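Local structure of uncharacterized protein (Chondromyces crocatus, 6I86) at residues Leu53-Arg65 with Trp123-Ala137. The protein is of unknown function, but its gene lies in the crocagin cluster, so it probably takes part in making this ribosomal peptide natural product. Numbering follows the deposited sequence.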
ATOM      1  N   LEU A  53      -2.753   5.461   1.908  1.00 25.95           N
ATOM      2  CA  LEU A  53      -3.358   5.678   0.597  1.00 29.16           C
ATOM      3  C   LEU A  53      -2.259   5.828  -0.449  1.00 27.35           C
ATOM      4  O   LEU A  53      -1.383   6.689  -0.317  1.00 28.64           O
ATOM      5  CB  LEU A  53      -4.270   6.909   0.626  1.00 26.63           C
ATOM      6  CG  LEU A  53      -5.210   7.207  -0.546  1.00 38.31           C
ATOM      7  CD1 LEU A  53      -6.436   7.961  -0.047  1.00 41.44           C
ATOM      8  CD2 LEU A  53      -4.509   8.012  -1.634  1.00 35.09           C
ATOM      9  N   LEU A  54      -2.317   4.993  -1.488  1.00 23.35           N
ATOM     10  CA  LEU A  54      -1.385   5.034  -2.612  1.00 17.53           C
ATOM     11  C   LEU A  54      -2.136   5.511  -3.850  1.00 18.82           C
ATOM     12  O   LEU A  54      -2.905   4.749  -4.447  1.00 23.23           O
ATOM     13  CB  LEU A  54      -0.759   3.663  -2.854  1.00 27.49           C
ATOM     14  CG  LEU A  54       0.360   3.213  -1.920  1.00 44.54           C
ATOM     15  CD1 LEU A  54       0.485   1.702  -1.943  1.00 42.16           C
ATOM     16  CD2 LEU A  54       1.662   3.853  -2.353  1.00 49.41           C
ATOM     17  N   GLN A  55      -1.904   6.761  -4.240  1.00 20.03           N
ATOM     18  CA  GLN A  55      -2.558   7.339  -5.405  1.00 24.05           C
ATOM     19  C   GLN A  55      -1.764   7.038  -6.669  1.00 27.85           C
ATOM     20  O   GLN A  55      -0.530   7.092  -6.674  1.00 26.22           O
ATOM     21  CB  GLN A  55      -2.721   8.853  -5.241  1.00 26.88           C
ATOM     22  CG  GLN A  55      -3.293   9.559  -6.462  1.00 31.86           C
ATOM     23  CD  GLN A  55      -4.124  10.775  -6.103  1.00 45.50           C
ATOM     24  OE1 GLN A  55      -4.904  10.749  -5.151  1.00 39.99           O
ATOM     25  NE2 GLN A  55      -3.967  11.848  -6.871  1.00 49.86           N
ATOM     26  N   VAL A  56      -2.482   6.706  -7.740  1.00 22.85           N
ATOM     27  CA  VAL A  56      -1.894   6.574  -9.064  1.00 22.55           C
ATOM     28  C   VAL A  56      -2.529   7.626  -9.962  1.00 27.95           C
ATOM     29  O   VAL A  56      -3.633   8.116  -9.709  1.00 25.55           O
ATOM     30  CB  VAL A  56      -2.074   5.166  -9.664  1.00 24.51           C
ATOM     31  CG1 VAL A  56      -1.436   4.123  -8.762  1.00 24.98           C
ATOM     32  CG2 VAL A  56      -3.549   4.863  -9.891  1.00 24.53           C
ATOM     33  N   VAL A  57      -1.805   7.976 -11.023  1.00 21.49           N
ATOM     34  CA  VAL A  57      -2.247   9.045 -11.910  1.00 24.04           C
ATOM     35  C   VAL A  57      -3.287   8.535 -12.899  1.00 26.07           C
ATOM     36  O   VAL A  57      -4.269   9.225 -13.198  1.00 30.68           O
ATOM     37  CB  VAL A  57      -1.029   9.655 -12.624  1.00 29.00           C
ATOM     38  CG1 VAL A  57      -1.417  10.919 -13.352  1.00 32.02           C
ATOM     39  CG2 VAL A  57       0.082   9.931 -11.625  1.00 38.25           C
ATOM     40  N   LEU A  58      -3.087   7.329 -13.427  1.00 22.47           N
ATOM     41  CA  LEU A  58      -3.998   6.756 -14.406  1.00 25.98           C
ATOM     42  C   LEU A  58      -4.095   5.258 -14.164  1.00 26.72           C
ATOM     43  O   LEU A  58      -3.292   4.676 -13.429  1.00 24.49           O
ATOM     44  CB  LEU A  58      -3.533   7.039 -15.844  1.00 28.26           C
ATOM     45  CG  LEU A  58      -3.213   8.487 -16.231  1.00 28.95           C
ATOM     46  CD1 LEU A  58      -2.275   8.515 -17.422  1.00 31.37           C
ATOM     47  CD2 LEU A  58      -4.478   9.286 -16.524  1.00 31.84           C
ATOM     48  N   GLU A  59      -5.086   4.637 -14.799  1.00 27.80           N
ATOM     49  CA  GLU A  59      -5.322   3.210 -14.609  1.00 29.79           C
ATOM     50  C   GLU A  59      -4.164   2.382 -15.155  1.00 30.09           C
ATOM     51  O   GLU A  59      -3.639   2.656 -16.239  1.00 23.47           O
ATOM     52  CB  GLU A  59      -6.631   2.795 -15.284  1.00 37.65           C
ATOM     53  CG  GLU A  59      -6.684   1.330 -15.719  1.00 52.09           C
ATOM     54  CD  GLU A  59      -7.011   0.381 -14.579  1.00 62.00           C
ATOM     55  OE1 GLU A  59      -6.574  -0.790 -14.629  1.00 55.07           O
ATOM     56  OE2 GLU A  59      -7.712   0.800 -13.637  1.00 70.25           O
ATOM     57  N   GLY A  60      -3.767   1.370 -14.394  1.00 21.87           N
ATOM     58  CA  GLY A  60      -2.747   0.450 -14.847  1.00 26.06           C
ATOM     59  C   GLY A  60      -2.623  -0.715 -13.891  1.00 26.65           C
ATOM     60  O   GLY A  60      -3.464  -0.914 -13.013  1.00 26.33           O
ATOM     61  N   TYR A  61      -1.565  -1.494 -14.086  1.00 23.79           N
ATOM     62  CA  TYR A  61      -1.185  -2.561 -13.171  1.00 27.59           C
ATOM     63  C   TYR A  61       0.135  -2.178 -12.522  1.00 29.49           C
ATOM     64  O   TYR A  61       1.076  -1.783 -13.216  1.00 25.44           O
ATOM     65  CB  TYR A  61      -1.040  -3.899 -13.896  1.00 28.12           C
ATOM     66  CG  TYR A  61      -2.333  -4.656 -14.090  1.00 35.73           C
ATOM     67  CD1 TYR A  61      -3.155  -4.397 -15.176  1.00 34.90           C
ATOM     68  CD2 TYR A  61      -2.722  -5.640 -13.191  1.00 36.67           C
ATOM     69  CE1 TYR A  61      -4.334  -5.094 -15.362  1.00 40.14           C
ATOM     70  CE2 TYR A  61      -3.900  -6.344 -13.369  1.00 36.64           C
ATOM     71  CZ  TYR A  61      -4.703  -6.066 -14.455  1.00 40.79           C
ATOM     72  OH  TYR A  61      -5.877  -6.763 -14.636  1.00 49.60           O
ATOM     73  N   PHE A  62       0.208  -2.299 -11.202  1.00 23.72           N
ATOM     74  CA  PHE A  62       1.329  -1.750 -10.457  1.00 24.86           C
ATOM     75  C   PHE A  62       1.873  -2.764  -9.466  1.00 25.39           C
ATOM     76  O   PHE A  62       1.114  -3.478  -8.804  1.00 24.70           O
ATOM     77  CB  PHE A  62       0.912  -0.466  -9.738  1.00 19.27           C
ATOM     78  CG  PHE A  62       0.212   0.512 -10.636  1.00 24.82           C
ATOM     79  CD1 PHE A  62       0.921   1.210 -11.604  1.00 18.64           C
ATOM     80  CD2 PHE A  62      -1.157   0.705 -10.543  1.00 24.24           C
ATOM     81  CE1 PHE A  62       0.281   2.103 -12.451  1.00 24.35           C
ATOM     82  CE2 PHE A  62      -1.806   1.600 -11.387  1.00 26.54           C
ATOM     83  CZ  PHE A  62      -1.085   2.299 -12.341  1.00 24.51           C
ATOM     84  N   LYS A  63       3.197  -2.811  -9.374  1.00 20.75           N
ATOM     85  CA  LYS A  63       3.903  -3.697  -8.459  1.00 17.28           C
ATOM     86  C   LYS A  63       4.322  -2.889  -7.238  1.00 20.77           C
ATOM     87  O   LYS A  63       5.056  -1.901  -7.363  1.00 22.20           O
ATOM     88  CB  LYS A  63       5.118  -4.321  -9.145  1.00 23.89           C
ATOM     89  CG  LYS A  63       6.002  -5.156  -8.232  1.00 27.04           C
ATOM     90  CD  LYS A  63       7.205  -5.718  -8.988  1.00 24.36           C
ATOM     91  CE  LYS A  63       6.786  -6.740 -10.034  1.00 27.52           C
ATOM     92  NZ  LYS A  63       7.951  -7.258 -10.808  1.00 32.71           N
ATOM     93  N   VAL A  64       3.850  -3.300  -6.064  1.00 20.35           N
ATOM     94  CA  VAL A  64       4.131  -2.607  -4.813  1.00 20.72           C
ATOM     95  C   VAL A  64       4.866  -3.571  -3.896  1.00 22.30           C
ATOM     96  O   VAL A  64       4.338  -4.635  -3.552  1.00 18.95           O
ATOM     97  CB  VAL A  64       2.851  -2.084  -4.143  1.00 21.36           C
ATOM     98  CG1 VAL A  64       3.193  -1.292  -2.886  1.00 21.16           C
ATOM     99  CG2 VAL A  64       2.052  -1.232  -5.116  1.00 20.14           C
ATOM    100  N   ARG A  65       6.082  -3.203  -3.508  1.00 22.96           N
ATOM    101  CA  ARG A  65       6.848  -3.965  -2.534  1.00 18.17           C
ATOM    102  C   ARG A  65       6.605  -3.388  -1.148  1.00 18.51           C
ATOM    103  O   ARG A  65       6.683  -2.171  -0.953  1.00 23.06           O
ATOM    104  CB  ARG A  65       8.339  -3.930  -2.868  1.00 19.21           C
ATOM    105  CG  ARG A  65       9.213  -4.647  -1.852  1.00 22.51           C
ATOM    106  CD  ARG A  65      10.674  -4.626  -2.274  1.00 22.99           C
ATOM    107  NE  ARG A  65      10.870  -5.225  -3.592  1.00 27.90           N
ATOM    108  CZ  ARG A  65      11.874  -4.918  -4.407  1.00 26.59           C
ATOM    109  NH1 ARG A  65      12.776  -4.020  -4.038  1.00 30.89           N
ATOM    110  NH2 ARG A  65      11.977  -5.509  -5.589  1.00 27.49           N
ATOM    111  N   TRP A 123       7.386   6.349  -4.051  1.00 19.69           N
ATOM    112  CA  TRP A 123       6.720   6.071  -5.312  1.00 17.41           C
ATOM    113  C   TRP A 123       7.501   6.691  -6.458  1.00 22.85           C
ATOM    114  O   TRP A 123       8.040   7.795  -6.336  1.00 24.81           O
ATOM    115  CB  TRP A 123       5.282   6.606  -5.309  1.00 22.80           C
ATOM    116  CG  TRP A 123       4.442   6.030  -6.393  1.00 22.82           C
ATOM    117  CD1 TRP A 123       4.221   6.560  -7.629  1.00 25.98           C
ATOM    118  CD2 TRP A 123       3.716   4.800  -6.346  1.00 23.03           C
ATOM    119  NE1 TRP A 123       3.392   5.739  -8.353  1.00 25.33           N
ATOM    120  CE2 TRP A 123       3.069   4.649  -7.587  1.00 24.87           C
ATOM    121  CE3 TRP A 123       3.547   3.811  -5.372  1.00 28.12           C
ATOM    122  CZ2 TRP A 123       2.268   3.549  -7.881  1.00 34.13           C
ATOM    123  CZ3 TRP A 123       2.754   2.723  -5.665  1.00 31.27           C
ATOM    124  CH2 TRP A 123       2.122   2.599  -6.908  1.00 28.16           C
ATOM    125  N   SER A 124       7.560   5.967  -7.570  1.00 20.44           N
ATOM    126  CA  SER A 124       8.197   6.432  -8.797  1.00 21.07           C
ATOM    127  C   SER A 124       7.097   6.671  -9.827  1.00 20.79           C
ATOM    128  O   SER A 124       6.533   5.720 -10.375  1.00 20.27           O
ATOM    129  CB  SER A 124       9.217   5.417  -9.303  1.00 22.79           C
ATOM    130  OG  SER A 124       9.758   5.825 -10.546  1.00 27.65           O
ATOM    131  N   VAL A 125       6.783   7.943 -10.076  1.00 22.01           N
ATOM    132  CA  VAL A 125       5.845   8.276 -11.144  1.00 20.58           C
ATOM    133  C   VAL A 125       6.418   7.865 -12.494  1.00 21.47           C
ATOM    134  O   VAL A 125       5.676   7.461 -13.400  1.00 24.04           O
ATOM    135  CB  VAL A 125       5.507   9.779 -11.101  1.00 22.26           C
ATOM    136  CG1 VAL A 125       4.541  10.144 -12.214  1.00 23.02           C
ATOM    137  CG2 VAL A 125       4.925  10.153  -9.747  1.00 23.10           C
ATOM    138  N   HIS A 126       7.743   7.946 -12.648  1.00 22.19           N
ATOM    139  CA  HIS A 126       8.380   7.511 -13.888  1.00 23.57           C
ATOM    140  C   HIS A 126       8.149   6.025 -14.131  1.00 26.04           C
ATOM    141  O   HIS A 126       7.825   5.609 -15.249  1.00 22.84           O
ATOM    142  CB  HIS A 126       9.873   7.826 -13.840  1.00 25.19           C
ATOM    143  CG  HIS A 126      10.553   7.733 -15.171  1.00 40.07           C
ATOM    144  ND1 HIS A 126      11.549   6.818 -15.435  1.00 36.53           N
ATOM    145  CD2 HIS A 126      10.378   8.439 -16.313  1.00 45.24           C
ATOM    146  CE1 HIS A 126      11.959   6.966 -16.683  1.00 42.53           C
ATOM    147  NE2 HIS A 126      11.265   7.944 -17.237  1.00 45.72           N
ATOM    148  N   GLU A 127       8.312   5.206 -13.090  1.00 21.54           N
ATOM    149  CA  GLU A 127       8.080   3.774 -13.241  1.00 24.81           C
ATOM    150  C   GLU A 127       6.595   3.473 -13.404  1.00 25.24           C
ATOM    151  O   GLU A 127       6.217   2.610 -14.206  1.00 23.82           O
ATOM    152  CB  GLU A 127       8.652   3.020 -12.041  1.00 23.20           C
ATOM    153  CG  GLU A 127       8.661   1.504 -12.196  1.00 24.63           C
ATOM    154  CD  GLU A 127       9.686   1.021 -13.204  1.00 28.47           C
ATOM    155  OE1 GLU A 127      10.594   1.802 -13.559  1.00 29.84           O
ATOM    156  OE2 GLU A 127       9.593  -0.148 -13.636  1.00 31.92           O
ATOM    157  N   GLU A 128       5.743   4.170 -12.644  1.00 21.99           N
ATOM    158  CA  GLU A 128       4.298   3.988 -12.770  1.00 23.27           C
ATOM    159  C   GLU A 128       3.834   4.208 -14.202  1.00 26.04           C
ATOM    160  O   GLU A 128       3.046   3.419 -14.739  1.00 23.94           O
ATOM    161  CB  GLU A 128       3.564   4.944 -11.828  1.00 22.74           C
ATOM    162  CG  GLU A 128       2.067   5.023 -12.092  1.00 23.45           C
ATOM    163  CD  GLU A 128       1.405   6.217 -11.437  1.00 25.50           C
ATOM    164  OE1 GLU A 128       1.846   6.622 -10.338  1.00 24.26           O
ATOM    165  OE2 GLU A 128       0.437   6.748 -12.017  1.00 22.86           O
ATOM    166  N   SER A 129       4.327   5.267 -14.845  1.00 21.53           N
ATOM    167  CA  SER A 129       3.912   5.614 -16.199  1.00 25.03           C
ATOM    168  C   SER A 129       4.379   4.612 -17.248  1.00 27.77           C
ATOM    169  O   SER A 129       4.009   4.761 -18.418  1.00 26.00           O
ATOM    170  CB  SER A 129       4.417   7.014 -16.555  1.00 24.03           C
ATOM    171  OG  SER A 129       5.833   7.063 -16.549  1.00 31.79           O
ATOM    172  N   LYS A 130       5.177   3.610 -16.878  1.00 22.91           N
ATOM    173  CA  LYS A 130       5.514   2.537 -17.804  1.00 28.36           C
ATOM    174  C   LYS A 130       4.441   1.463 -17.885  1.00 32.65           C
ATOM    175  O   LYS A 130       4.521   0.598 -18.763  1.00 27.23           O
ATOM    176  CB  LYS A 130       6.829   1.861 -17.403  1.00 29.65           C
ATOM    177  CG  LYS A 130       8.068   2.730 -17.449  1.00 30.12           C
ATOM    178  CD  LYS A 130       9.267   1.943 -16.933  1.00 30.22           C
ATOM    179  CE  LYS A 130      10.500   2.819 -16.787  1.00 41.54           C
ATOM    180  NZ  LYS A 130      11.621   2.073 -16.151  1.00 49.10           N
ATOM    181  N   HIS A 131       3.446   1.494 -16.997  1.00 27.71           N
ATOM    182  CA  HIS A 131       2.605   0.331 -16.743  1.00 27.24           C
ATOM    183  C   HIS A 131       1.118   0.640 -16.861  1.00 25.67           C
ATOM    184  O   HIS A 131       0.290  -0.083 -16.296  1.00 29.15           O
ATOM    185  CB  HIS A 131       2.935  -0.239 -15.364  1.00 24.90           C
ATOM    186  CG  HIS A 131       4.382  -0.589 -15.200  1.00 27.26           C
ATOM    187  ND1 HIS A 131       5.154  -0.103 -14.167  1.00 22.82           N
ATOM    188  CD2 HIS A 131       5.201  -1.362 -15.952  1.00 27.43           C
ATOM    189  CE1 HIS A 131       6.386  -0.568 -14.288  1.00 30.12           C
ATOM    190  NE2 HIS A 131       6.440  -1.336 -15.361  1.00 30.67           N
ATOM    191  N   TYR A 132       0.760   1.697 -17.591  1.00 26.60           N
ATOM    192  CA  TYR A 132      -0.647   1.985 -17.841  1.00 28.00           C
ATOM    193  C   TYR A 132      -1.260   1.025 -18.851  1.00 34.28           C
ATOM    194  O   TYR A 132      -2.482   0.844 -18.851  1.00 32.95           O
ATOM    195  CB  TYR A 132      -0.811   3.425 -18.332  1.00 27.84           C
ATOM    196  CG  TYR A 132      -0.383   4.470 -17.327  1.00 25.51           C
ATOM    197  CD1 TYR A 132      -0.634   4.299 -15.972  1.00 23.09           C
ATOM    198  CD2 TYR A 132       0.271   5.625 -17.732  1.00 26.18           C
ATOM    199  CE1 TYR A 132      -0.245   5.254 -15.048  1.00 23.69           C
ATOM    200  CE2 TYR A 132       0.661   6.584 -16.816  1.00 24.39           C
ATOM    201  CZ  TYR A 132       0.403   6.392 -15.475  1.00 23.85           C
ATOM    202  OH  TYR A 132       0.792   7.343 -14.557  1.00 22.57           O
ATOM    203  N   ASP A 133      -0.445   0.404 -19.703  1.00 31.64           N
ATOM    204  CA  ASP A 133      -0.928  -0.481 -20.755  1.00 39.59           C
ATOM    205  C   ASP A 133      -0.762  -1.956 -20.415  1.00 42.40           C
ATOM    206  O   ASP A 133      -0.995  -2.808 -21.279  1.00 43.86           O
ATOM    207  CB  ASP A 133      -0.216  -0.173 -22.074  1.00 43.15           C
ATOM    208  CG  ASP A 133      -0.567   1.197 -22.621  1.00 47.35           C
ATOM    209  OD1 ASP A 133      -1.668   1.697 -22.311  1.00 48.83           O
ATOM    210  OD2 ASP A 133       0.254   1.770 -23.368  1.00 49.90           O
ATOM    211  N   VAL A 134      -0.359  -2.282 -19.184  1.00 31.91           N
ATOM    212  CA  VAL A 134      -0.253  -3.680 -18.789  1.00 35.64           C
ATOM    213  C   VAL A 134      -1.643  -4.298 -18.764  1.00 39.05           C
ATOM    214  O   VAL A 134      -2.572  -3.756 -18.153  1.00 39.99           O
ATOM    215  CB  VAL A 134       0.452  -3.800 -17.430  1.00 29.74           C
ATOM    216  CG1 VAL A 134       0.544  -5.250 -17.008  1.00 30.52           C
ATOM    217  CG2 VAL A 134       1.840  -3.187 -17.503  1.00 28.56           C
ATOM    218  N   GLU A 135      -1.793  -5.437 -19.443  1.00 46.80           N
ATOM    219  CA  GLU A 135      -3.110  -6.046 -19.599  1.00 54.58           C
ATOM    220  C   GLU A 135      -3.528  -6.852 -18.377  1.00 49.84           C
ATOM    221  O   GLU A 135      -4.724  -6.944 -18.080  1.00 45.91           O
ATOM    222  CB  GLU A 135      -3.130  -6.949 -20.833  1.00 66.29           C
ATOM    223  CG  GLU A 135      -2.905  -6.225 -22.148  1.00 79.31           C
ATOM    224  CD  GLU A 135      -2.510  -7.171 -23.264  1.00 90.28           C
ATOM    225  OE1 GLU A 135      -1.838  -6.724 -24.218  1.00 94.74           O
ATOM    226  OE2 GLU A 135      -2.869  -8.364 -23.186  1.00 93.28           O
ATOM    227  N   SER A 136      -2.571  -7.443 -17.671  1.00 41.97           N
ATOM    228  CA  SER A 136      -2.881  -8.324 -16.556  1.00 35.94           C
ATOM    229  C   SER A 136      -1.671  -8.383 -15.638  1.00 36.01           C
ATOM    230  O   SER A 136      -0.561  -8.001 -16.020  1.00 35.60           O
ATOM    231  CB  SER A 136      -3.268  -9.725 -17.046  1.00 39.98           C
ATOM    232  OG  SER A 136      -2.150 -10.410 -17.588  1.00 39.35           O
ATOM    233  N   ALA A 137      -1.900  -8.863 -14.412  1.00 35.55           N
ATOM    234  CA  ALA A 137      -0.801  -9.016 -13.464  1.00 37.47           C
ATOM    235  C   ALA A 137       0.264  -9.953 -14.013  1.00 37.99           C
ATOM    236  O   ALA A 137       1.463  -9.763 -13.771  1.00 36.68           O
ATOM    237  CB  ALA A 137      -1.329  -9.540 -12.130  1.00 39.71           C
TER
HETATM  238  O   HOH W   1       1.137   8.306  -8.347  1.00 26.07           O
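The carboxylate of Glu-128, in the short helix 125-128, grips Val-57 N in the connection between strands 51-55 and 60-69, a link between the two beta sheets of the fold. Its CG stands anti to the backbone N (chi1 168°) and the chain runs on extended, carrying the carboxylate past the Phe-62 ring, whose CE1 lies 3.4 Å from Glu-128 CG with ring and carboxylate planes 76° apart. OE2 takes Val-57 N at 2.7 Å on its syn side, tilted out of the carboxylate plane, and Tyr-132 OH at 2.6 Å from above the other face of that plane. OE1 offers its anti lone pair to Trp-123 NE1, and a water joins it to Gln-55 O. With an alanine here, Val-57 N, Tyr-132 OH and Trp-123 NE1 would probably lose the carboxylate that accepts from all three, and the tyrosine ring would be freer to turn. Leu-58 lies across one face of that ring, its CB 3.9 Å from the centroid, while Phe-62 CZ comes to the ring's edge. The indole of Trp-123 reaches between the strands, with Leu-54 CD2 3.6 Å from its CE3. Farther along, Ser-136 CA sits over one face of the Tyr-61 ring, toward its rim, and Tyr-61 N donates to His-131 O at 3.2 Å, nearly in line with the carbonyl (163°).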